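Local coordinates for protein FMN-dependent nitronate monooxygenase (Shewanella oneidensis, PDB 5LSM) that probably oxidises propionate 3-nitronate with molecular oxygen to 3-oxopropanoate, using a bound FMN cofactor, and so serves in nitronate detoxification, at residues Lys125-Phe131 / Trp147-Ser153; Cys3-Arg7 / Glu209-Ile213. All blocks are in the same frame, centred on the assembly; numbering follows the deposited sequence.

Contact 1: Lys125-Phe131 / Trp147-Ser153; sequences KPEVVSF and WGSKVIS
Trp147 lays its indole beside Lys125, Pro126 and Val129. Its CE3 is 4.2 Å from Pro126 CD, and its CZ3 meets Val129 CG2 at 4.4 Å, the methyl lying at the ring edge. Each segment leaves a helix with positive phi: Lys125 follows one helix, and Gly148 closes the next in a Schellman motif. Ser149 (chi1 m) then donates from OG to Pro126 O at 2.6 Å. From there the axes of strands 128-131 and 150-153 run parallel, inclined by 22°, with a closest approach of 4.7 Å. Val128 pairs with Lys150, Val129 with Val151 and Ser130 with Ile152. The backbone bonds are Lys150 N to Glu127 O (2.9 Å), Val129 N to Lys150 O, Ile152 N to Val129 O and Phe131 N to Ile152 O (each 3.0 Å). Lys150 curls back so that NZ donates to Gly148 O at 3.1 Å. A water links this NZ, Gly148 O and Glu127 O, each at 2.8 Å. Val128, Lys150, Ser130 and Ile152 share one face; Phe9 of helix 4-9 packs on Val128, Lys150 and Ile152. Val129, Val151 and Phe131 share the other, against Ile144 of helix 138-145. Ser130 OG bonds to Asn67 and to the FMN-binding Asn69. The arrangement is a beta-alpha-beta unit of a TIM barrel, with Ser130 close to the flavin site.

Contact 2: Cys3-Arg7 / Glu209-Ile213; sequences CRLTR and EIPVI
The polar link is a single hydrogen bond. Arg4, with chi1 m, chi2 t and chi3 p, reaches across so that NH2 donates to Glu209 O at 2.7 Å. This carbonyl lies at the edge of the guanidinium, while Pro211 N sits over one face, 3.7 Å from Arg4 NH2. Apolar packing comes from Leu5, whose CA-to-CB bond points toward the other segment. Its CG is 3.7 Å from Pro211 CB, and its CD1 reaches Ile213 CG1 at 3.4 Å. The nearest CA pair is Leu5 and Pro211, 6.9 Å apart. Within the 3-7 segment, Thr6 (chi1 p) donates from OG1 to Cys3 O at 3.1 Å, at the start of helix 4-9. The 209-213 segment is extended from Ile210 onward and enters its strand at Val212. The CA-to-CB bond of Val212 leads away from the 3-7 segment; its side chain packs on helix 197-207. Ile213 also touches Gln236, an FMN-binding residue. This is an N-terminal helix packed against the N-terminal end of TIM-barrel strand 212-215.

Overall arrangement
The chain begins in contact 2, where helix 4-9 meets the segment leading into strand 212-215. That contact closes a loop of 201 residues. Contact 1 lies wholly inside this loop and closes a much shorter one, of 15 residues, around helix 138-145. The two are therefore nested and do not cross. Both reach the same parallel sheet: strand 171-175 lies between strand 150-155 of contact 1 and strand 212-215 of contact 2. Their centres are about 14 Å apart, and they touch where Ile152 CD1 packs on Ile213 CD1 at 4.2 Å. Helix 4-9 joins them further, with Leu5 in contact 2 and Phe9 against contact 1.

Contact 1: Lys125-Phe131 / Trp147-Ser153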
loop_
_atom_site.group_PDB
_atom_site.type_symbol
_atom_site.label_atom_id
_atom_site.label_comp_id
_atom_site.label_asym_id
_atom_site.label_seq_id
_atom_site.Cartn_x
_atom_site.Cartn_y
_atom_site.Cartn_z
ATOM N N LYS A 125 -8.621 29.300 20.000
ATOM C CA LYS A 125 -7.682 28.417 20.736
ATOM C C LYS A 125 -8.026 26.930 20.658
ATOM O O LYS A 125 -8.406 26.327 21.656
ATOM C CB LYS A 125 -7.556 28.844 22.192
ATOM C CG LYS A 125 -6.799 30.152 22.363
ATOM C CD LYS A 125 -6.227 30.279 23.761
ATOM C CE LYS A 125 -7.316 30.177 24.819
ATOM N NZ LYS A 125 -6.879 30.826 26.084
ATOM N N PRO A 126 -7.857 26.336 19.463
ATOM C CA PRO A 126 -8.199 24.949 19.169
ATOM C C PRO A 126 -7.420 23.961 20.000
ATOM O O PRO A 126 -6.225 24.094 20.149
ATOM C CB PRO A 126 -7.806 24.794 17.702
ATOM C CG PRO A 126 -7.898 26.160 17.143
ATOM C CD PRO A 126 -7.446 27.062 18.248
ATOM N N GLU A 127 -8.085 22.904 20.420
ATOM C CA GLU A 127 -7.446 21.871 21.205
ATOM C C GLU A 127 -6.354 21.205 20.382
ATOM O O GLU A 127 -5.245 20.958 20.863
ATOM C CB GLU A 127 -8.488 20.857 21.685
ATOM C CG GLU A 127 -9.466 21.425 22.725
ATOM C CD GLU A 127 -10.427 22.480 22.156
ATOM O OE1 GLU A 127 -10.713 22.465 20.930
ATOM O OE2 GLU A 127 -10.911 23.327 22.934
ATOM N N VAL A 128 -6.628 20.977 19.105
ATOM C CA VAL A 128 -5.558 20.556 18.231
ATOM C C VAL A 128 -5.541 21.285 16.902
ATOM O O VAL A 128 -6.579 21.723 16.399
ATOM C CB VAL A 128 -5.425 18.996 18.092
ATOM C CG1 VAL A 128 -6.188 18.244 19.177
ATOM C CG2 VAL A 128 -5.810 18.516 16.716
ATOM N N VAL A 129 -4.317 21.514 16.427
ATOM C CA VAL A 129 -4.037 22.085 15.131
ATOM C C VAL A 129 -3.216 21.054 14.324
ATOM O O VAL A 129 -2.152 20.585 14.763
ATOM C CB VAL A 129 -3.194 23.364 15.289
ATOM C CG1 VAL A 129 -2.766 23.905 13.933
ATOM C CG2 VAL A 129 -3.952 24.418 16.075
ATOM N N SER A 130 -3.738 20.667 13.173
ATOM C CA SER A 130 -3.103 19.652 12.379
ATOM C C SER A 130 -2.605 20.338 11.130
ATOM O O SER A 130 -3.181 21.328 10.696
ATOM C CB SER A 130 -4.087 18.516 12.041
ATOM O OG SER A 130 -5.258 19.027 11.415
ATOM N N PHE A 131 -1.522 19.815 10.567
ATOM C CA PHE A 131 -0.935 20.374 9.360
ATOM C C PHE A 131 -0.756 19.261 8.353
ATOM O O PHE A 131 -0.466 18.131 8.734
ATOM C CB PHE A 131 0.422 21.031 9.666
ATOM C CG PHE A 131 0.302 22.338 10.368
ATOM C CD1 PHE A 131 -0.215 23.439 9.710
ATOM C CD2 PHE A 131 0.607 22.448 11.705
ATOM C CE1 PHE A 131 -0.389 24.638 10.367
ATOM C CE2 PHE A 131 0.472 23.660 12.357
ATOM C CZ PHE A 131 -0.027 24.756 11.685
ATOM N N TRP A 147 -1.218 28.748 22.833
ATOM C CA TRP A 147 -2.667 28.659 23.059
ATOM C C TRP A 147 -3.061 27.447 23.900
ATOM O O TRP A 147 -4.214 27.304 24.263
ATOM C CB TRP A 147 -3.413 28.559 21.737
ATOM C CG TRP A 147 -3.071 29.598 20.759
ATOM C CD1 TRP A 147 -2.685 30.869 21.022
ATOM C CD2 TRP A 147 -3.141 29.482 19.335
ATOM N NE1 TRP A 147 -2.516 31.562 19.855
ATOM C CE2 TRP A 147 -2.792 30.735 18.802
ATOM C CE3 TRP A 147 -3.472 28.439 18.458
ATOM C CZ2 TRP A 147 -2.742 30.976 17.433
ATOM C CZ3 TRP A 147 -3.444 28.677 17.106
ATOM C CH2 TRP A 147 -3.063 29.934 16.599
ATOM N N GLY A 148 -2.123 26.555 24.169
ATOM C CA GLY A 148 -2.455 25.254 24.744
ATOM C C GLY A 148 -2.668 24.159 23.705
ATOM O O GLY A 148 -2.806 22.986 24.060
ATOM N N SER A 149 -2.690 24.543 22.423
ATOM C CA SER A 149 -3.022 23.633 21.329
ATOM C C SER A 149 -1.964 22.560 21.198
ATOM O O SER A 149 -0.780 22.834 21.328
ATOM C CB SER A 149 -3.105 24.390 20.021
ATOM O OG SER A 149 -4.001 25.473 20.123
ATOM N N LYS A 150 -2.400 21.321 21.023
ATOM C CA LYS A 150 -1.495 20.265 20.603
ATOM C C LYS A 150 -1.333 20.373 19.115
ATOM O O LYS A 150 -2.286 20.683 18.400
ATOM C CB LYS A 150 -2.058 18.882 20.946
ATOM C CG LYS A 150 -2.422 18.705 22.399
ATOM C CD LYS A 150 -1.210 18.851 23.301
ATOM C CE LYS A 150 -1.622 18.863 24.770
ATOM N NZ LYS A 150 -2.528 20.020 25.047
ATOM N N VAL A 151 -0.137 20.075 18.642
ATOM C CA VAL A 151 0.151 20.133 17.221
ATOM C C VAL A 151 0.435 18.741 16.682
ATOM O O VAL A 151 1.316 18.037 17.201
ATOM C CB VAL A 151 1.355 21.038 16.949
ATOM C CG1 VAL A 151 1.843 20.880 15.519
ATOM C CG2 VAL A 151 0.990 22.487 17.225
ATOM N N ILE A 152 -0.278 18.375 15.619
ATOM C CA ILE A 152 -0.018 17.132 14.892
ATOM C C ILE A 152 0.202 17.364 13.385
ATOM O O ILE A 152 -0.241 18.376 12.834
ATOM C CB ILE A 152 -1.167 16.126 15.076
ATOM C CG1 ILE A 152 -2.445 16.633 14.417
ATOM C CG2 ILE A 152 -1.419 15.866 16.546
ATOM C CD1 ILE A 152 -3.568 15.625 14.458
ATOM N N SER A 153 0.898 16.424 12.731
ATOM C CA SER A 153 1.165 16.514 11.291
ATOM C C SER A 153 1.321 15.144 10.674
ATOM O O SER A 153 1.402 14.141 11.386
ATOM C CB SER A 153 2.407 17.342 10.998
ATOM O OG SER A 153 2.679 17.355 9.597
HETATM O O HOH W 1 -4.728 21.049 23.580
#

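Contact 2: Cys3-Arg7 / Glu209-Ile213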
loop_
_atom_site.group_PDB
_atom_site.type_symbol
_atom_site.label_atom_id
_atom_site.label_comp_id
_atom_site.label_asym_id
_atom_site.label_seq_id
_atom_site.Cartn_x
_atom_site.Cartn_y
_atom_site.Cartn_z
ATOM N N CYS A 3 -5.735 5.554 27.432
ATOM C CA CYS A 3 -4.784 5.710 26.277
ATOM C C CYS A 3 -4.169 7.112 26.254
ATOM O O CYS A 3 -4.663 8.047 26.897
ATOM C CB CYS A 3 -5.482 5.405 24.933
ATOM S SG CYS A 3 -5.405 3.666 24.394
ATOM N N ARG A 4 -3.100 7.256 25.485
ATOM C CA ARG A 4 -2.230 8.427 25.586
ATOM C C ARG A 4 -2.814 9.609 24.857
ATOM O O ARG A 4 -2.605 10.752 25.264
ATOM C CB ARG A 4 -0.860 8.130 25.002
ATOM C CG ARG A 4 -0.244 6.860 25.537
ATOM C CD ARG A 4 0.697 6.273 24.520
ATOM N NE ARG A 4 1.857 7.134 24.321
ATOM C CZ ARG A 4 2.840 6.859 23.472
ATOM N NH1 ARG A 4 2.776 5.761 22.717
ATOM N NH2 ARG A 4 3.884 7.683 23.371
ATOM N N LEU A 5 -3.526 9.341 23.765
ATOM C CA LEU A 5 -4.073 10.421 22.970
ATOM C C LEU A 5 -5.425 10.875 23.478
ATOM O O LEU A 5 -5.734 12.069 23.404
ATOM C CB LEU A 5 -4.140 10.048 21.491
ATOM C CG LEU A 5 -2.888 10.435 20.699
ATOM C CD1 LEU A 5 -3.136 10.242 19.211
ATOM C CD2 LEU A 5 -2.439 11.867 20.983
ATOM N N THR A 6 -6.211 9.945 24.033
ATOM C CA THR A 6 -7.477 10.304 24.667
ATOM C C THR A 6 -7.251 11.245 25.869
ATOM O O THR A 6 -7.883 12.306 25.958
ATOM C CB THR A 6 -8.324 9.070 25.070
ATOM O OG1 THR A 6 -7.595 8.229 25.966
ATOM C CG2 THR A 6 -8.716 8.258 23.837
ATOM N N ARG A 7 -6.272 10.927 26.711
ATOM C CA ARG A 7 -5.883 11.832 27.808
ATOM C C ARG A 7 -5.297 13.149 27.268
ATOM O O ARG A 7 -5.811 14.220 27.578
ATOM C CB ARG A 7 -4.895 11.152 28.771
ATOM N N GLU A 209 8.953 8.148 19.881
ATOM C CA GLU A 209 8.475 7.961 21.232
ATOM C C GLU A 209 7.082 8.537 21.397
ATOM O O GLU A 209 6.330 8.069 22.228
ATOM C CB GLU A 209 9.432 8.612 22.222
ATOM C CG GLU A 209 10.776 7.907 22.337
ATOM C CD GLU A 209 11.873 8.841 22.818
ATOM O OE1 GLU A 209 12.922 8.934 22.143
ATOM O OE2 GLU A 209 11.667 9.516 23.850
ATOM N N ILE A 210 6.730 9.526 20.578
ATOM C CA ILE A 210 5.411 10.155 20.656
ATOM C C ILE A 210 4.279 9.309 20.065
ATOM O O ILE A 210 4.528 8.268 19.467
ATOM C CB ILE A 210 5.398 11.560 20.031
ATOM C CG1 ILE A 210 5.782 11.514 18.539
ATOM C CG2 ILE A 210 6.313 12.478 20.829
ATOM C CD1 ILE A 210 5.880 12.886 17.891
ATOM N N PRO A 211 3.018 9.685 20.362
ATOM C CA PRO A 211 1.900 8.838 19.927
ATOM C C PRO A 211 1.704 8.862 18.415
ATOM O O PRO A 211 1.940 9.886 17.777
ATOM C CB PRO A 211 0.690 9.473 20.621
ATOM C CG PRO A 211 1.268 10.197 21.796
ATOM C CD PRO A 211 2.580 10.714 21.331
ATOM N N VAL A 212 1.201 7.761 17.871
ATOM C CA VAL A 212 1.028 7.622 16.445
ATOM C C VAL A 212 -0.430 7.332 16.122
ATOM O O VAL A 212 -1.064 6.463 16.724
ATOM C CB VAL A 212 1.939 6.518 15.869
ATOM C CG1 VAL A 212 1.836 6.481 14.354
ATOM C CG2 VAL A 212 3.387 6.754 16.286
ATOM N N ILE A 213 -0.966 8.155 15.234
ATOM C CA ILE A 213 -2.320 8.031 14.706
ATOM C C ILE A 213 -2.303 7.304 13.354
ATOM O O ILE A 213 -1.576 7.688 12.428
ATOM C CB ILE A 213 -2.952 9.430 14.512
ATOM C CG1 ILE A 213 -2.997 10.182 15.856
ATOM C CG2 ILE A 213 -4.347 9.298 13.906
ATOM C CD1 ILE A 213 -2.833 11.685 15.764
#